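Local coordinates for protein KLLA0B12012p (Kluyveromyces lactis, PDB 6Y3P) that carries the C-terminal ATP-grasp domain of Pby1, a direct partner of the mRNA decapping enzyme Dcp2, and probably binds ATP, at residues 105-110 against 340-345; 302-307 against 331-336; 7-12 against 40-45; 48-53 against 376-381. All blocks are in the same frame, centred on the assembly; numbering follows the deposited sequence.

Interaction 1 (105-110 against 340-345)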
# COMPACT_ATOMS: atom_id res chain seq x y z
N ALA A 105 -9.25 -9.69 -4.98
CA ALA A 105 -7.92 -9.20 -4.62
C ALA A 105 -7.86 -8.11 -3.52
O ALA A 105 -6.97 -7.27 -3.54
CB ALA A 105 -7.22 -8.70 -5.89
N PHE A 106 -8.75 -8.16 -2.53
CA PHE A 106 -8.76 -7.19 -1.43
C PHE A 106 -9.24 -7.79 -0.11
O PHE A 106 -10.26 -8.49 -0.09
CB PHE A 106 -9.62 -5.96 -1.80
CG PHE A 106 -9.77 -4.93 -0.71
CD1 PHE A 106 -8.65 -4.28 -0.19
CD2 PHE A 106 -11.02 -4.57 -0.24
CE1 PHE A 106 -8.80 -3.29 0.79
CE2 PHE A 106 -11.16 -3.59 0.74
CZ PHE A 106 -10.05 -2.95 1.25
N LEU A 107 -8.53 -7.49 0.98
CA LEU A 107 -8.87 -7.96 2.31
C LEU A 107 -9.65 -6.88 2.95
O LEU A 107 -9.09 -5.83 3.27
CB LEU A 107 -7.62 -8.31 3.14
CG LEU A 107 -6.80 -9.47 2.64
CD1 LEU A 107 -5.51 -9.56 3.39
CD2 LEU A 107 -7.57 -10.78 2.70
N GLU A 108 -10.97 -7.07 3.03
CA GLU A 108 -11.88 -6.10 3.62
C GLU A 108 -11.60 -5.97 5.10
O GLU A 108 -11.12 -6.91 5.73
CB GLU A 108 -13.33 -6.58 3.47
CG GLU A 108 -13.82 -6.71 2.05
CD GLU A 108 -15.17 -7.38 2.00
OE1 GLU A 108 -15.25 -8.59 2.30
OE2 GLU A 108 -16.17 -6.68 1.70
N SER A 109 -11.88 -4.79 5.65
CA SER A 109 -11.78 -4.49 7.07
C SER A 109 -13.00 -3.66 7.44
O SER A 109 -13.58 -2.98 6.58
CB SER A 109 -10.49 -3.75 7.40
OG SER A 109 -10.39 -2.55 6.66
N PHE A 110 -13.42 -3.78 8.69
CA PHE A 110 -14.57 -3.06 9.22
C PHE A 110 -14.24 -2.62 10.61
O PHE A 110 -13.37 -3.20 11.24
CB PHE A 110 -15.83 -3.94 9.24
CG PHE A 110 -16.18 -4.57 7.91
CD1 PHE A 110 -15.70 -5.83 7.57
CD2 PHE A 110 -17.01 -3.91 7.01
CE1 PHE A 110 -16.03 -6.41 6.34
CE2 PHE A 110 -17.35 -4.49 5.79
CZ PHE A 110 -16.86 -5.74 5.46
N GLN A 340 -2.64 -16.38 -5.33
CA GLN A 340 -3.61 -15.29 -5.45
C GLN A 340 -3.21 -14.14 -4.55
O GLN A 340 -2.90 -14.36 -3.37
CB GLN A 340 -5.05 -15.78 -5.15
CG GLN A 340 -5.59 -16.90 -6.09
CD GLN A 340 -5.29 -16.62 -7.54
OE1 GLN A 340 -5.86 -15.71 -8.15
NE2 GLN A 340 -4.32 -17.32 -8.11
N VAL A 341 -3.17 -12.92 -5.10
CA VAL A 341 -2.80 -11.74 -4.32
C VAL A 341 -4.01 -11.11 -3.62
O VAL A 341 -5.13 -11.17 -4.10
CB VAL A 341 -1.97 -10.65 -5.08
CG1 VAL A 341 -0.82 -11.26 -5.89
CG2 VAL A 341 -2.85 -9.77 -5.96
N LYS A 342 -3.76 -10.48 -2.50
CA LYS A 342 -4.79 -9.79 -1.77
C LYS A 342 -4.25 -8.49 -1.29
O LYS A 342 -3.26 -8.47 -0.58
CB LYS A 342 -5.43 -10.69 -0.68
CG LYS A 342 -6.73 -11.33 -1.21
CD LYS A 342 -7.15 -12.62 -0.51
CE LYS A 342 -8.45 -13.20 -1.04
NZ LYS A 342 -9.66 -12.36 -0.74
N LEU A 343 -4.83 -7.38 -1.77
CA LEU A 343 -4.38 -6.07 -1.32
C LEU A 343 -4.76 -5.86 0.14
O LEU A 343 -5.92 -6.05 0.52
CB LEU A 343 -4.88 -4.91 -2.21
CG LEU A 343 -4.41 -3.51 -1.80
CD1 LEU A 343 -2.90 -3.34 -1.97
CD2 LEU A 343 -5.16 -2.45 -2.57
N LEU A 344 -3.77 -5.48 0.94
CA LEU A 344 -3.98 -5.23 2.34
C LEU A 344 -4.05 -3.73 2.61
O LEU A 344 -4.98 -3.28 3.27
CB LEU A 344 -2.86 -5.91 3.16
CG LEU A 344 -2.83 -5.64 4.66
CD1 LEU A 344 -4.01 -6.32 5.40
CD2 LEU A 344 -1.49 -6.06 5.25
N GLU A 345 -3.06 -2.96 2.12
CA GLU A 345 -2.99 -1.51 2.36
C GLU A 345 -2.09 -0.79 1.38
O GLU A 345 -1.27 -1.41 0.68
CB GLU A 345 -2.50 -1.21 3.80
CG GLU A 345 -1.07 -1.67 4.06
CD GLU A 345 -0.64 -1.75 5.51
OE1 GLU A 345 -1.32 -1.15 6.37
OE2 GLU A 345 0.40 -2.40 5.78
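Leu343 takes the backbone of 105-107 by both its N and its O. Its N donates to Ala105 O over 2.8 Å. This bond is straight, but the donor stands well above the carbonyl plane, 55° out of it. Leu107 N then donates to Leu343 O at 3.0 Å, here in the carbonyl plane. Together the two bonds make a single parallel beta bridge, with Phe106 opposite Leu343.

The packing is tightest around this bridge. Phe106 starts away from the strand, but its ring meets Leu343 O obliquely, with CD1 3.3 Å from it. Leu107 crosses the Lys342 side chain at about a right angle. Its CD2 rests against the methylene CD of Lys342 at 3.7 Å. Lys342 bends at its last torsion (-68°), and NZ bonds to Arg104 O and makes a salt bridge with Glu199. Helix 83-95 covers the Phe106 ring with Ser87 and Ile90.

The Leu344 end is looser. Leu344 is partly exposed, and its CD1 meets Leu107 CD1 at 4.1 Å. Lys83 links the carbonyls of Leu107 and Leu344. Leu344 and Glu345 share one partner, Asp332, on the next strand, a classic beta bulge.

The contact ties the approach to strand 109-113, at one border of a five-strand antiparallel sheet, to the separate sheet that holds 341-347. The bridge fixes the backbone, and the Phe106 ring, the lysine methylenes and the leucine methyls pack beside it. The lysine thus serves as an apolar surface along its chain, while its charge, deep in the protein, is met by a carbonyl and a carboxylate.

Interaction 2 (302-307 against 331-336)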
# COMPACT_ATOMS: atom_id res chain seq x y z
N GLU A 302 -3.41 -5.42 -12.48
CA GLU A 302 -4.84 -5.31 -12.60
C GLU A 302 -5.48 -4.64 -11.39
O GLU A 302 -6.32 -3.76 -11.56
CB GLU A 302 -5.45 -6.69 -12.90
CG GLU A 302 -6.80 -6.63 -13.59
CD GLU A 302 -6.97 -5.67 -14.75
OE1 GLU A 302 -6.01 -5.44 -15.52
OE2 GLU A 302 -8.10 -5.16 -14.90
N ALA A 303 -5.04 -5.03 -10.18
CA ALA A 303 -5.55 -4.53 -8.91
C ALA A 303 -5.24 -3.04 -8.68
O ALA A 303 -6.12 -2.29 -8.22
CB ALA A 303 -5.05 -5.38 -7.76
N VAL A 304 -4.00 -2.62 -9.05
CA VAL A 304 -3.53 -1.23 -8.98
C VAL A 304 -4.38 -0.33 -9.92
O VAL A 304 -4.87 0.71 -9.51
CB VAL A 304 -1.99 -1.15 -9.28
CG1 VAL A 304 -1.58 0.29 -9.55
CG2 VAL A 304 -1.15 -1.72 -8.13
N SER A 305 -4.55 -0.76 -11.19
CA SER A 305 -5.31 -0.08 -12.26
C SER A 305 -6.77 0.13 -11.83
O SER A 305 -7.30 1.23 -11.95
CB SER A 305 -5.24 -0.91 -13.54
OG SER A 305 -6.08 -0.36 -14.54
N GLU A 306 -7.41 -0.93 -11.32
CA GLU A 306 -8.78 -0.97 -10.83
C GLU A 306 -8.94 -0.06 -9.63
O GLU A 306 -9.92 0.69 -9.57
CB GLU A 306 -9.17 -2.41 -10.47
CG GLU A 306 -9.42 -3.31 -11.67
CD GLU A 306 -10.54 -2.82 -12.55
OE1 GLU A 306 -11.69 -2.79 -12.06
OE2 GLU A 306 -10.27 -2.36 -13.68
N LEU A 307 -7.96 -0.06 -8.71
CA LEU A 307 -7.99 0.81 -7.53
C LEU A 307 -7.96 2.27 -7.89
O LEU A 307 -8.72 3.06 -7.33
CB LEU A 307 -6.91 0.45 -6.49
CG LEU A 307 -6.91 1.25 -5.18
CD1 LEU A 307 -8.30 1.26 -4.53
CD2 LEU A 307 -5.93 0.69 -4.22
N PHE A 331 2.55 -0.39 -1.93
CA PHE A 331 1.39 -1.26 -1.93
C PHE A 331 1.74 -2.59 -1.29
O PHE A 331 2.68 -3.25 -1.72
CB PHE A 331 0.82 -1.47 -3.33
CG PHE A 331 -0.14 -0.42 -3.82
CD1 PHE A 331 0.25 0.91 -3.91
CD2 PHE A 331 -1.38 -0.78 -4.34
CE1 PHE A 331 -0.61 1.87 -4.45
CE2 PHE A 331 -2.24 0.18 -4.88
CZ PHE A 331 -1.85 1.49 -4.93
N ASP A 332 1.01 -2.96 -0.25
CA ASP A 332 1.23 -4.21 0.45
C ASP A 332 0.15 -5.23 0.14
O ASP A 332 -1.05 -5.02 0.40
CB ASP A 332 1.43 -4.00 1.96
CG ASP A 332 2.73 -3.26 2.24
OD1 ASP A 332 3.80 -3.93 2.30
OD2 ASP A 332 2.70 -2.02 2.30
N PHE A 333 0.62 -6.31 -0.47
CA PHE A 333 -0.16 -7.47 -0.89
C PHE A 333 0.24 -8.73 -0.12
O PHE A 333 1.41 -8.98 0.11
CB PHE A 333 0.08 -7.76 -2.38
CG PHE A 333 -0.46 -6.74 -3.35
CD1 PHE A 333 -1.76 -6.83 -3.82
CD2 PHE A 333 0.36 -5.74 -3.85
CE1 PHE A 333 -2.24 -5.89 -4.75
CE2 PHE A 333 -0.14 -4.79 -4.75
CZ PHE A 333 -1.44 -4.87 -5.18
N LEU A 334 -0.75 -9.56 0.19
CA LEU A 334 -0.59 -10.89 0.78
C LEU A 334 -0.76 -11.90 -0.39
O LEU A 334 -1.46 -11.61 -1.36
CB LEU A 334 -1.68 -11.12 1.83
CG LEU A 334 -1.34 -10.77 3.30
CD1 LEU A 334 -0.96 -9.33 3.48
CD2 LEU A 334 -2.51 -11.07 4.21
N VAL A 335 -0.05 -13.01 -0.32
CA VAL A 335 -0.10 -14.07 -1.32
C VAL A 335 -0.58 -15.32 -0.61
O VAL A 335 -0.02 -15.69 0.43
CB VAL A 335 1.26 -14.33 -2.03
CG1 VAL A 335 1.05 -15.20 -3.28
CG2 VAL A 335 1.98 -13.03 -2.39
N ASP A 336 -1.59 -15.99 -1.20
CA ASP A 336 -2.11 -17.25 -0.67
C ASP A 336 -1.44 -18.45 -1.33
O ASP A 336 -0.71 -18.29 -2.31
CB ASP A 336 -3.67 -17.33 -0.70
CG ASP A 336 -4.40 -17.51 -2.02
OD1 ASP A 336 -3.78 -18.02 -3.00
OD2 ASP A 336 -5.64 -17.24 -2.06
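Methyl groups of one helix turn meet two phenylalanine rings of a strand, and the contact is wholly apolar. The helix 302-307 and strand 331-335 segments pass at 11.4 Å between axes, with 129° between their directions. Only side chains of the two segments meet across it.

The first kind of contact is methyl against ring at an oblique approach. Val304 has CG1 anti to its backbone N, which puts CG2 beside that N. CG2 reaches the Phe331 ring 3.9 Å from CD2. One turn on, Leu307 CD2 comes to Phe331 CE2 at 3.8 Å.

The second kind is contact at a ring edge. Ala303 CB lies near the plane of the Phe333 ring, 4.1 Å from CE1. Val304 CG2 also meets this rim, 4.3 Å from CZ. One valine methyl touches both rings. Phe331 and Phe333 each hold CG anti to the carbonyl carbon, so both side chains start alike. Their rings are turned differently about chi2 (59° and -88°), and one is met obliquely, the other at its edge.

The polar groups keep clear of this core. Asp332, between the phenylalanines in sequence, lies on the other face and makes a salt bridge with Arg218. On the helix, Glu306 hydrogen-bonds to Tyr93 and Ser100. Leu343 of the neighbouring strand 341-347 and Val221 of strand 215-224 extend the apolar layer.

This is helix-on-sheet packing: helix 290-313 lies on one face of the six-strand antiparallel sheet, in a part of the chain that belongs to the tubulin-tyrosine ligase family of ATP-grasp proteins.

Interaction 3 (7-12 against 40-45)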
# COMPACT_ATOMS: atom_id res chain seq x y z
N PRO A 7 15.13 28.91 -16.10
CA PRO A 7 13.75 28.43 -16.28
C PRO A 7 13.35 27.31 -15.32
O PRO A 7 12.24 27.31 -14.78
CB PRO A 7 13.73 27.94 -17.73
CG PRO A 7 15.15 27.52 -18.01
CD PRO A 7 16.05 28.35 -17.11
N ALA A 8 14.26 26.36 -15.14
CA ALA A 8 14.11 25.13 -14.39
C ALA A 8 14.93 25.12 -13.10
O ALA A 8 16.01 25.73 -13.03
CB ALA A 8 14.50 23.97 -15.28
N GLN A 9 14.41 24.40 -12.08
CA GLN A 9 14.99 24.26 -10.74
C GLN A 9 14.49 22.96 -10.08
O GLN A 9 13.33 22.60 -10.26
CB GLN A 9 14.56 25.49 -9.94
CG GLN A 9 15.12 25.60 -8.54
CD GLN A 9 14.77 26.96 -7.99
OE1 GLN A 9 13.60 27.38 -7.98
NE2 GLN A 9 15.80 27.68 -7.55
N ILE A 10 15.38 22.25 -9.34
CA ILE A 10 15.09 21.02 -8.59
C ILE A 10 15.52 21.26 -7.14
O ILE A 10 16.67 21.60 -6.91
CB ILE A 10 15.75 19.73 -9.20
CG1 ILE A 10 15.03 19.27 -10.48
CG2 ILE A 10 15.79 18.56 -8.18
CD1 ILE A 10 15.88 18.39 -11.43
N VAL A 11 14.59 21.07 -6.17
CA VAL A 11 14.81 21.26 -4.73
C VAL A 11 14.71 19.90 -4.02
O VAL A 11 13.67 19.25 -4.06
CB VAL A 11 13.83 22.31 -4.11
CG1 VAL A 11 14.12 22.53 -2.63
CG2 VAL A 11 13.86 23.64 -4.86
N LEU A 12 15.80 19.47 -3.37
CA LEU A 12 15.88 18.20 -2.64
C LEU A 12 16.14 18.50 -1.17
O LEU A 12 17.28 18.68 -0.78
CB LEU A 12 17.01 17.34 -3.25
CG LEU A 12 17.16 15.87 -2.81
CD1 LEU A 12 15.87 15.07 -3.01
CD2 LEU A 12 18.31 15.20 -3.58
N SER A 40 17.46 23.70 -0.56
CA SER A 40 16.64 24.69 0.12
C SER A 40 15.63 25.34 -0.83
O SER A 40 15.97 25.85 -1.91
CB SER A 40 17.52 25.76 0.79
OG SER A 40 16.76 26.78 1.40
N LEU A 41 14.38 25.35 -0.40
CA LEU A 41 13.27 25.94 -1.11
C LEU A 41 13.42 27.47 -1.10
O LEU A 41 13.58 28.07 -0.04
CB LEU A 41 11.99 25.52 -0.39
CG LEU A 41 10.71 25.51 -1.18
CD1 LEU A 41 10.74 24.45 -2.30
CD2 LEU A 41 9.52 25.28 -0.23
N PRO A 42 13.43 28.13 -2.29
CA PRO A 42 13.60 29.60 -2.30
C PRO A 42 12.41 30.33 -1.68
O PRO A 42 11.37 29.71 -1.43
CB PRO A 42 13.79 29.93 -3.78
CG PRO A 42 13.16 28.81 -4.51
CD PRO A 42 13.30 27.59 -3.66
N VAL A 43 12.58 31.65 -1.39
CA VAL A 43 11.53 32.49 -0.80
C VAL A 43 10.27 32.44 -1.69
O VAL A 43 9.17 32.30 -1.16
CB VAL A 43 12.03 33.94 -0.54
CG1 VAL A 43 10.92 34.85 -0.02
CG2 VAL A 43 13.21 33.95 0.44
N THR A 44 10.43 32.53 -3.02
CA THR A 44 9.32 32.47 -3.98
C THR A 44 9.62 31.51 -5.11
O THR A 44 10.78 31.33 -5.49
CB THR A 44 8.95 33.86 -4.55
OG1 THR A 44 10.06 34.42 -5.26
CG2 THR A 44 8.40 34.81 -3.51
N ILE A 45 8.57 30.90 -5.66
CA ILE A 45 8.66 29.98 -6.79
C ILE A 45 8.26 30.75 -8.05
O ILE A 45 7.07 30.94 -8.32
CB ILE A 45 7.80 28.70 -6.53
CG1 ILE A 45 8.26 27.95 -5.24
CG2 ILE A 45 7.77 27.78 -7.74
CD1 ILE A 45 9.80 27.45 -5.14
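Val11 carries most of this contact, and its first torsion decides how. CG1 is anti to the backbone N (chi1 -178°), while CG2 lies beside that N. CG1 rests on the backbone of the loop, 3.6 Å from Leu41 N and 3.7 Å from Ser40 C. CG2 meets the Pro42 ring tip to tip, at 4.2 Å from its CD.

Leu41 reaches Val11 by a detour. Its CB starts away from strand 8-12, but CG is anti to the backbone N (chi1 -156°) and the second torsion is +65°. The branch thus curls back, and CD1 comes to Val11 CG1 at 3.9 Å. The two side chains cross at about a right angle.

The strand belongs to a four-strand parallel sheet near the N-terminus. Strand 8-12, helix 21-31 and strand 37-38 form a beta-alpha-beta unit. Segment 40-45 is the loop that leads from strand 37-38 to strand 48-52, on the far side of strand 8-12. Gln9 and Val11 face this loop. Ile10 and Leu12 alternate with them and pack on helix 21-31.

Gln9 is stretched out, with CG anti to the backbone N and the chain extended beyond it. Its amide tip meets the tip of the Pro42 ring, and Gln9 OE1 is 3.8 Å from Pro42 CG. This is packing of a polar tip on a methylene. His51 of strand 48-52 touches both Val11 and Leu41, and Tyr69 touches Leu41 from strand 69-71. At the exposed edge, the side chain of Ser40 lies about 5 Å from a bound sulfate ion, probably from the crystallisation liquor.

Interaction 4 (48-53 against 376-381)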
# COMPACT_ATOMS: atom_id res chain seq x y z
N LEU A 48 9.88 27.09 -13.08
CA LEU A 48 9.25 25.79 -12.90
C LEU A 48 10.21 24.93 -12.08
O LEU A 48 11.41 24.92 -12.34
CB LEU A 48 8.68 25.11 -14.17
CG LEU A 48 9.55 24.81 -15.38
CD1 LEU A 48 10.44 23.63 -15.14
CD2 LEU A 48 8.69 24.39 -16.54
N THR A 49 9.70 24.36 -10.99
CA THR A 49 10.54 23.63 -10.03
C THR A 49 9.97 22.31 -9.57
O THR A 49 8.75 22.16 -9.45
CB THR A 49 10.95 24.52 -8.78
OG1 THR A 49 10.30 24.08 -7.58
CG2 THR A 49 10.70 25.98 -8.96
N PHE A 50 10.86 21.39 -9.25
CA PHE A 50 10.47 20.10 -8.71
C PHE A 50 11.08 19.95 -7.33
O PHE A 50 12.30 19.87 -7.19
CB PHE A 50 10.84 18.93 -9.63
CG PHE A 50 10.36 17.61 -9.06
CD1 PHE A 50 9.01 17.34 -8.95
CD2 PHE A 50 11.26 16.69 -8.55
CE1 PHE A 50 8.56 16.17 -8.35
CE2 PHE A 50 10.81 15.51 -7.96
CZ PHE A 50 9.46 15.26 -7.87
N HIS A 51 10.22 19.91 -6.32
CA HIS A 51 10.59 19.76 -4.93
C HIS A 51 10.35 18.30 -4.49
O HIS A 51 9.21 17.83 -4.45
CB HIS A 51 9.83 20.79 -4.05
CG HIS A 51 10.09 20.74 -2.57
ND1 HIS A 51 9.24 21.38 -1.67
CD2 HIS A 51 11.10 20.17 -1.86
CE1 HIS A 51 9.75 21.16 -0.47
NE2 HIS A 51 10.86 20.43 -0.54
N TYR A 52 11.45 17.58 -4.24
CA TYR A 52 11.37 16.25 -3.71
C TYR A 52 11.75 16.42 -2.24
O TYR A 52 12.87 16.84 -1.93
CB TYR A 52 12.31 15.26 -4.44
CG TYR A 52 11.96 13.81 -4.15
CD1 TYR A 52 12.17 13.26 -2.89
CD2 TYR A 52 11.36 13.01 -5.11
CE1 TYR A 52 11.80 11.95 -2.60
CE2 TYR A 52 11.02 11.68 -4.84
CZ TYR A 52 11.23 11.16 -3.57
OH TYR A 52 10.90 9.86 -3.25
N GLY A 53 10.76 16.22 -1.37
CA GLY A 53 10.93 16.34 0.06
C GLY A 53 10.16 15.30 0.85
O GLY A 53 9.46 14.47 0.28
N ARG A 376 11.15 14.23 -15.86
CA ARG A 376 11.55 14.89 -17.12
C ARG A 376 10.38 15.65 -17.81
O ARG A 376 10.54 16.84 -18.08
CB ARG A 376 12.23 13.90 -18.10
CG ARG A 376 13.73 13.71 -17.91
CD ARG A 376 14.28 12.69 -18.90
NE ARG A 376 14.04 13.10 -20.29
CZ ARG A 376 14.88 13.81 -21.03
NH1 ARG A 376 16.06 14.18 -20.55
NH2 ARG A 376 14.56 14.14 -22.27
N PRO A 377 9.17 15.02 -18.00
CA PRO A 377 8.05 15.73 -18.65
C PRO A 377 7.51 17.00 -17.95
O PRO A 377 6.91 17.84 -18.63
CB PRO A 377 6.97 14.65 -18.74
CG PRO A 377 7.71 13.40 -18.78
CD PRO A 377 8.80 13.61 -17.78
N MET A 378 7.73 17.16 -16.64
CA MET A 378 7.25 18.38 -15.99
C MET A 378 8.24 19.53 -16.23
O MET A 378 7.91 20.68 -15.94
CB MET A 378 6.85 18.19 -14.50
CG MET A 378 7.62 17.13 -13.73
SD MET A 378 7.01 16.74 -12.06
CE MET A 378 5.23 16.31 -12.43
N PHE A 379 9.39 19.23 -16.84
CA PHE A 379 10.42 20.20 -17.23
C PHE A 379 10.42 20.35 -18.76
O PHE A 379 11.39 20.85 -19.33
CB PHE A 379 11.79 19.74 -16.71
CG PHE A 379 11.94 19.95 -15.22
CD1 PHE A 379 11.46 19.02 -14.32
CD2 PHE A 379 12.56 21.09 -14.73
CE1 PHE A 379 11.58 19.24 -12.95
CE2 PHE A 379 12.66 21.32 -13.36
CZ PHE A 379 12.18 20.39 -12.48
N ASN A 380 9.32 19.89 -19.40
CA ASN A 380 9.07 19.89 -20.85
C ASN A 380 10.09 19.03 -21.65
O ASN A 380 10.23 19.18 -22.87
CB ASN A 380 8.95 21.33 -21.41
CG ASN A 380 8.31 21.40 -22.79
OD1 ASN A 380 7.32 20.70 -23.09
ND2 ASN A 380 8.88 22.21 -23.67
N LEU A 381 10.75 18.07 -20.96
CA LEU A 381 11.70 17.12 -21.55
C LEU A 381 10.99 15.80 -21.87
O LEU A 381 10.21 15.33 -21.04
CB LEU A 381 12.90 16.88 -20.62
CG LEU A 381 13.68 18.13 -20.18
CD1 LEU A 381 14.68 17.81 -19.07
CD2 LEU A 381 14.39 18.77 -21.36
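The Phe379 ring pushes in between Leu48 and Phe50 of strand 48-52. Leu48 CD1 meets it obliquely, 3.3 Å from Phe379 CD2. Phe50 CB lies at the ring edge, in plane, 3.4 Å from Phe379 CE1. Met378 takes the Phe50 ring: its SD is 4.6 Å from the ring centroid and 50° off the normal, an oblique Met-aromatic contact. Leu48 CD2 also approaches Met378 O at 3.8 Å.

The torsions put these groups in place. Leu48 holds CG in the crowded place between the backbone N and the carbonyl carbon. Met378 has a first torsion of 31°, and its chain bends at the last torsion to bring the sulfur round.

Behind these groups, the turn is held by backbone bonds. Arg376 O accepts from both Phe379 N, at 2.9 Å, and Leu381 N, at 3.1 Å. With left-handed Asn380 (phi 62°) and a weak bond from its N to Pro377 O, this is consistent with a Schellman motif, after helix 357-375 in the chain. The Arg376 guanidinium bonds to Pro382 O and His31 O. Ala8 and Ile10 of strand 8-12 also touch Phe379, and His70 touches both Phe50 and Met378.

The turn thus closes over the parallel sheet mainly through apolar side chains and one sulfur, with the ring also against strand backbone. Tight van der Waals fit, not charge, joins these distant parts of the chain.

In the fold
The four contacts form two pairs. Interactions 1 and 2 have centres 8 Å apart and share the pair of strands 326-335 and 341-347, where Lys342 N and Leu334 O probably form a hydrogen bond. Interactions 3 and 4 have centres 10 Å apart and share the neighbouring strands 8-12 and 48-52 of the parallel sheet. The pairs are well separated: the centres of interactions 1 and 3 are 40 Å apart. Along the chain, interaction 3 closes first. The span of interaction 4 then encloses interaction 1, which in turn encloses interaction 2. So segment 376-381, late in the chain, packs back on the N-terminal parallel sheet.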